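Local coordinates for xyloglucanase (Paenibacillus pabuli, PDB 2JEP), which hydrolyses xyloglucan of the plant cell wall as an endo-acting glucanase of glycoside hydrolase family 5, at residues Y300-S303 with Q304-M308; K291-T294 with W295-D299. All blocks are in the same frame, centred on the assembly; numbering follows the deposited sequence.

Interaction 1: residues Y300-S303 with Q304-M308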
loop_
_atom_site.group_PDB
_atom_site.type_symbol
_atom_site.label_atom_id
_atom_site.label_comp_id
_atom_site.label_asym_id
_atom_site.label_seq_id
_atom_site.Cartn_x
_atom_site.Cartn_y
_atom_site.Cartn_z
ATOM N N TYR A 300 10.932 -4.632 -18.701
ATOM C CA TYR A 300 10.383 -3.417 -18.091
ATOM C C TYR A 300 10.301 -3.535 -16.583
ATOM O O TYR A 300 10.693 -2.631 -15.844
ATOM C CB TYR A 300 9.021 -3.117 -18.706
ATOM C CG TYR A 300 8.402 -1.856 -18.188
ATOM C CD1 TYR A 300 8.810 -0.637 -18.658
ATOM C CD2 TYR A 300 7.401 -1.887 -17.250
ATOM C CE1 TYR A 300 8.241 0.533 -18.189
ATOM C CE2 TYR A 300 6.828 -0.719 -16.757
ATOM C CZ TYR A 300 7.233 0.480 -17.245
ATOM O OH TYR A 300 6.662 1.630 -16.745
ATOM N N LEU A 301 9.830 -4.680 -16.108
ATOM C CA LEU A 301 9.764 -4.936 -14.685
ATOM C C LEU A 301 11.160 -4.811 -14.057
ATOM O O LEU A 301 11.325 -4.185 -13.000
ATOM C CB LEU A 301 9.168 -6.322 -14.451
ATOM C CG LEU A 301 9.201 -6.887 -13.040
ATOM C CD1 LEU A 301 8.467 -5.982 -12.035
ATOM C CD2 LEU A 301 8.615 -8.280 -13.040
ATOM N N GLU A 302 12.149 -5.408 -14.707
ATOM C CA GLU A 302 13.541 -5.278 -14.252
ATOM C C GLU A 302 14.003 -3.824 -14.132
ATOM O O GLU A 302 14.554 -3.428 -13.093
ATOM C CB GLU A 302 14.445 -6.086 -15.195
ATOM C CG GLU A 302 15.942 -5.789 -15.087
ATOM C CD GLU A 302 16.580 -6.140 -13.764
ATOM O OE1 GLU A 302 16.120 -7.092 -13.076
ATOM O OE2 GLU A 302 17.575 -5.452 -13.395
ATOM N N SER A 303 13.807 -3.039 -15.184
ATOM C CA SER A 303 14.224 -1.629 -15.199
ATOM C C SER A 303 13.525 -0.833 -14.101
ATOM O O SER A 303 14.128 -0.019 -13.401
ATOM C CB SER A 303 13.886 -0.996 -16.558
ATOM O OG SER A 303 14.282 0.372 -16.610
ATOM N N GLN A 304 12.219 -1.044 -13.981
ATOM C CA GLN A 304 11.448 -0.319 -13.001
ATOM C C GLN A 304 11.935 -0.585 -11.585
ATOM O O GLN A 304 12.166 0.334 -10.797
ATOM C CB GLN A 304 9.969 -0.684 -13.141
ATOM C CG GLN A 304 9.324 -0.103 -14.370
ATOM C CD GLN A 304 9.017 1.342 -14.215
ATOM O OE1 GLN A 304 8.158 1.696 -13.394
ATOM N NE2 GLN A 304 9.716 2.177 -14.951
ATOM N N PHE A 305 12.015 -1.850 -11.205
ATOM C CA PHE A 305 12.389 -2.162 -9.832
ATOM C C PHE A 305 13.851 -1.837 -9.574
ATOM O O PHE A 305 14.194 -1.347 -8.479
ATOM C CB PHE A 305 12.048 -3.607 -9.468
ATOM C CG PHE A 305 10.582 -3.856 -9.154
ATOM C CD1 PHE A 305 9.579 -3.010 -9.610
ATOM C CD2 PHE A 305 10.214 -4.965 -8.410
ATOM C CE1 PHE A 305 8.253 -3.274 -9.325
ATOM C CE2 PHE A 305 8.879 -5.246 -8.127
ATOM C CZ PHE A 305 7.902 -4.384 -8.588
ATOM N N LYS A 306 14.717 -2.028 -10.567
ATOM C CA LYS A 306 16.105 -1.631 -10.364
ATOM C C LYS A 306 16.184 -0.133 -10.067
ATOM O O LYS A 306 17.023 0.291 -9.269
ATOM C CB LYS A 306 16.980 -1.982 -11.560
ATOM C CG LYS A 306 18.456 -1.709 -11.273
ATOM C CD LYS A 306 19.346 -2.255 -12.374
ATOM C CE LYS A 306 20.806 -2.129 -11.994
ATOM N NZ LYS A 306 21.255 -0.708 -11.994
ATOM N N SER A 307 15.317 0.675 -10.666
ATOM C CA SER A 307 15.401 2.118 -10.443
ATOM C C SER A 307 15.080 2.478 -8.992
ATOM O O SER A 307 15.685 3.407 -8.439
ATOM C CB SER A 307 14.540 2.884 -11.434
ATOM O OG SER A 307 13.151 2.847 -11.147
ATOM N N MET A 308 14.153 1.745 -8.362
ATOM C CA MET A 308 13.851 1.977 -6.957
ATOM C C MET A 308 15.007 1.528 -6.065
ATOM O O MET A 308 15.331 2.177 -5.068
ATOM C CB MET A 308 12.555 1.247 -6.547
ATOM C CG MET A 308 11.294 1.816 -7.155
ATOM S SD MET A 308 10.862 3.471 -6.537
ATOM C CE MET A 308 10.285 3.091 -4.857
HETATM O O HOH W 1 11.842 1.554 -16.886
#
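Gln304 lays its side-chain amide flat against the ring of Tyr300, one helical turn earlier, the two planes lying within 1° of parallel. The approach is led by CG, which sits over one face of the ring, 3.7 Å from its centroid, in a CH-pi contact displaced toward the rim, while CD reaches Tyr300 OH at 3.5 Å. Two bends produce this fold-back: CG lies beside the backbone N (chi1 -72°), and the chain turns again at chi2. The amide is also held by its polar end, since NE2 donates to Asp232 and to a water 2.9 Å from NE2, which in the Ser303 conformer modelled here also bonds its OG. The backbone N of Gln304 bonds Tyr300 O at 2.9 Å, the first of four successive i to i+4 bonds.

Phe305 receives Leu301 CD1 almost centrally over one ring face, 3.8 Å from the centroid and 8° off the normal. This buried pair lies on the inner side of helix 298-313, which precedes strand 319-324 in the (beta/alpha)8 barrel; Tyr265 of strand 259-265 meets the phenyl ring edge-to-face, and Val347 and Lys350 of helix 336-353 touch it as well.

Lys306 runs past Glu302, its CD 3.8 Å from Glu302 OE2, but NZ makes its salt bridge with Asp310. The Glu302 carboxylate instead meets Lys350 and Lys353 through OE1 and Tyr354 through OE2.

Ser307 closes the series with a more bent N-H bond to Ser303 O, and its OG turns back to donate to Gln304 O at 2.7 Å.

Interaction 2: residues K291-T294 with W295-D299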
loop_
_atom_site.group_PDB
_atom_site.type_symbol
_atom_site.label_atom_id
_atom_site.label_comp_id
_atom_site.label_asym_id
_atom_site.label_seq_id
_atom_site.Cartn_x
_atom_site.Cartn_y
_atom_site.Cartn_z
ATOM N N LYS A 291 -3.042 -11.602 -27.534
ATOM C CA LYS A 291 -3.577 -11.494 -26.181
ATOM C C LYS A 291 -2.538 -11.004 -25.174
ATOM O O LYS A 291 -2.784 -11.020 -23.974
ATOM C CB LYS A 291 -4.179 -12.836 -25.768
ATOM C CG LYS A 291 -5.243 -13.338 -26.757
ATOM C CD LYS A 291 -5.865 -14.673 -26.304
ATOM C CE LYS A 291 -6.868 -15.226 -27.295
ATOM N NZ LYS A 291 -7.592 -16.426 -26.767
ATOM N N LYS A 292 -1.381 -10.571 -25.677
ATOM C CA LYS A 292 -0.230 -10.164 -24.866
ATOM C C LYS A 292 0.060 -8.701 -25.176
ATOM O O LYS A 292 -0.055 -8.274 -26.338
ATOM C CB LYS A 292 0.986 -11.016 -25.242
ATOM C CG LYS A 292 2.213 -10.786 -24.414
ATOM C CD LYS A 292 3.410 -11.575 -24.981
ATOM C CE LYS A 292 4.575 -11.548 -24.050
ATOM N NZ LYS A 292 5.777 -12.294 -24.596
ATOM N N SER A 293 0.453 -7.922 -24.171
ATOM C CA SER A 293 0.813 -6.526 -24.413
ATOM C C SER A 293 2.036 -6.454 -25.332
ATOM O O SER A 293 2.753 -7.437 -25.522
ATOM C CB SER A 293 1.149 -5.824 -23.093
ATOM O OG SER A 293 0.146 -6.032 -22.117
ATOM N N THR A 294 2.291 -5.264 -25.864
ATOM C CA THR A 294 3.467 -5.038 -26.715
ATOM C C THR A 294 4.619 -4.408 -25.943
ATOM O O THR A 294 5.682 -4.165 -26.516
ATOM C CB THR A 294 3.109 -4.165 -27.910
ATOM O OG1 THR A 294 2.470 -2.986 -27.447
ATOM C CG2 THR A 294 2.179 -4.929 -28.855
ATOM N N TRP A 295 4.428 -4.171 -24.644
ATOM C CA TRP A 295 5.427 -3.538 -23.802
ATOM C C TRP A 295 5.149 -4.026 -22.355
ATOM O O TRP A 295 4.199 -4.771 -22.110
ATOM C CB TRP A 295 5.341 -2.004 -23.902
ATOM C CG TRP A 295 4.084 -1.469 -23.262
ATOM C CD1 TRP A 295 2.833 -1.475 -23.799
ATOM C CD2 TRP A 295 3.941 -0.923 -21.932
ATOM N NE1 TRP A 295 1.922 -0.957 -22.908
ATOM C CE2 TRP A 295 2.576 -0.608 -21.757
ATOM C CE3 TRP A 295 4.833 -0.653 -20.886
ATOM C CZ2 TRP A 295 2.076 -0.047 -20.575
ATOM C CZ3 TRP A 295 4.326 -0.114 -19.721
ATOM C CH2 TRP A 295 2.959 0.192 -19.577
ATOM N N GLY A 296 6.011 -3.631 -21.434
ATOM C CA GLY A 296 5.738 -3.885 -20.029
ATOM C C GLY A 296 6.038 -5.297 -19.558
ATOM O O GLY A 296 5.496 -5.758 -18.545
ATOM N N GLN A 297 6.943 -5.971 -20.248
ATOM C CA GLN A 297 7.245 -7.361 -19.967
ATOM C C GLN A 297 8.377 -7.471 -18.963
ATOM O O GLN A 297 8.633 -6.529 -18.197
ATOM C CB GLN A 297 7.530 -8.103 -21.267
ATOM C CG GLN A 297 6.391 -7.940 -22.251
ATOM C CD GLN A 297 5.074 -8.534 -21.743
ATOM O OE1 GLN A 297 5.024 -9.728 -21.389
ATOM N NE2 GLN A 297 4.019 -7.716 -21.679
ATOM N N GLU A 298 9.074 -8.602 -18.941
ATOM C CA GLU A 298 10.083 -8.869 -17.913
ATOM C C GLU A 298 11.181 -7.812 -17.897
ATOM O O GLU A 298 11.704 -7.472 -16.823
ATOM C CB GLU A 298 10.717 -10.243 -18.163
ATOM C CG GLU A 298 9.799 -11.454 -17.937
ATOM C CD GLU A 298 9.031 -11.928 -19.167
ATOM O OE1 GLU A 298 8.758 -11.132 -20.095
ATOM O OE2 GLU A 298 8.709 -13.144 -19.172
ATOM N N ASP A 299 11.562 -7.331 -19.076
ATOM C CA ASP A 299 12.596 -6.301 -19.172
ATOM C C ASP A 299 12.189 -4.987 -18.522
ATOM O O ASP A 299 13.007 -4.321 -17.865
ATOM C CB ASP A 299 13.074 -6.090 -20.623
ATOM C CG ASP A 299 11.926 -5.907 -21.661
ATOM O OD1 ASP A 299 10.712 -6.000 -21.328
ATOM O OD2 ASP A 299 12.257 -5.627 -22.860
HETATM O O HOH W 2 7.815 -11.681 -22.679
HETATM O O HOH W 3 1.071 -8.432 -21.290
#
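Lys292 and Gln297 meet where the methylene CE of the lysine comes within 3.3 Å of Gln297 OE1, an approach of carbon to oxygen in which the ammonium nitrogen stays farther off. The lysine chain is fully extended and crosses the bent glutamine at a slant. Ser293 CB packs against both Gln297 NE2, at 3.7 Å, and Trp295 O, while Thr294 OG1 lies in the plane of the Trp295 indole at its edge.

Among direct hydrogen bonds, Gln297 NE2 donates to Trp295 O at 3.0 Å, the acceptor lying close to the amide plane although the donor stands above the carbonyl plane. Gln297 OE1 takes the N-H of Gly283, and Ser293 OG bonds Asp270.

Two waters complete the contact. One accepts from Ser293 N and Gln297 NE2; the other, 2.9 Å from Lys292 NZ, donates to Glu298 OE1.

Gln297 occupies the N-cap position of helix 298-313, its amide pointing back to the loop. A leucine here would probably leave Trp295 O and Gly283 N without their amide partner. With no direct hydrogen bond between 291-294 and 295-299, their polar link runs through the two waters and through Gly283, whose O weakly meets Lys292 NZ.

Overall arrangement
Interactions 1 and 2 follow one another along the chain, with centres 14 Å apart, and share helix 298-313: residues 291-297 lead into it, 298-299 begin it and 300-308 form the turns that follow. They touch where Trp295 meets Tyr300 edge-to-face. Interaction 1 is partly buried, its inner side chains facing strand 259-265 and helix 336-353 of the barrel, and it combines regular helical backbone bonds with CH-pi contacts, while its charged side chains pair with residues beyond it. Interaction 2 lies at the surface, farther from the chain centre, where an irregular loop relies on side-chain amide bonds and water bridges in place of a repeating backbone pattern.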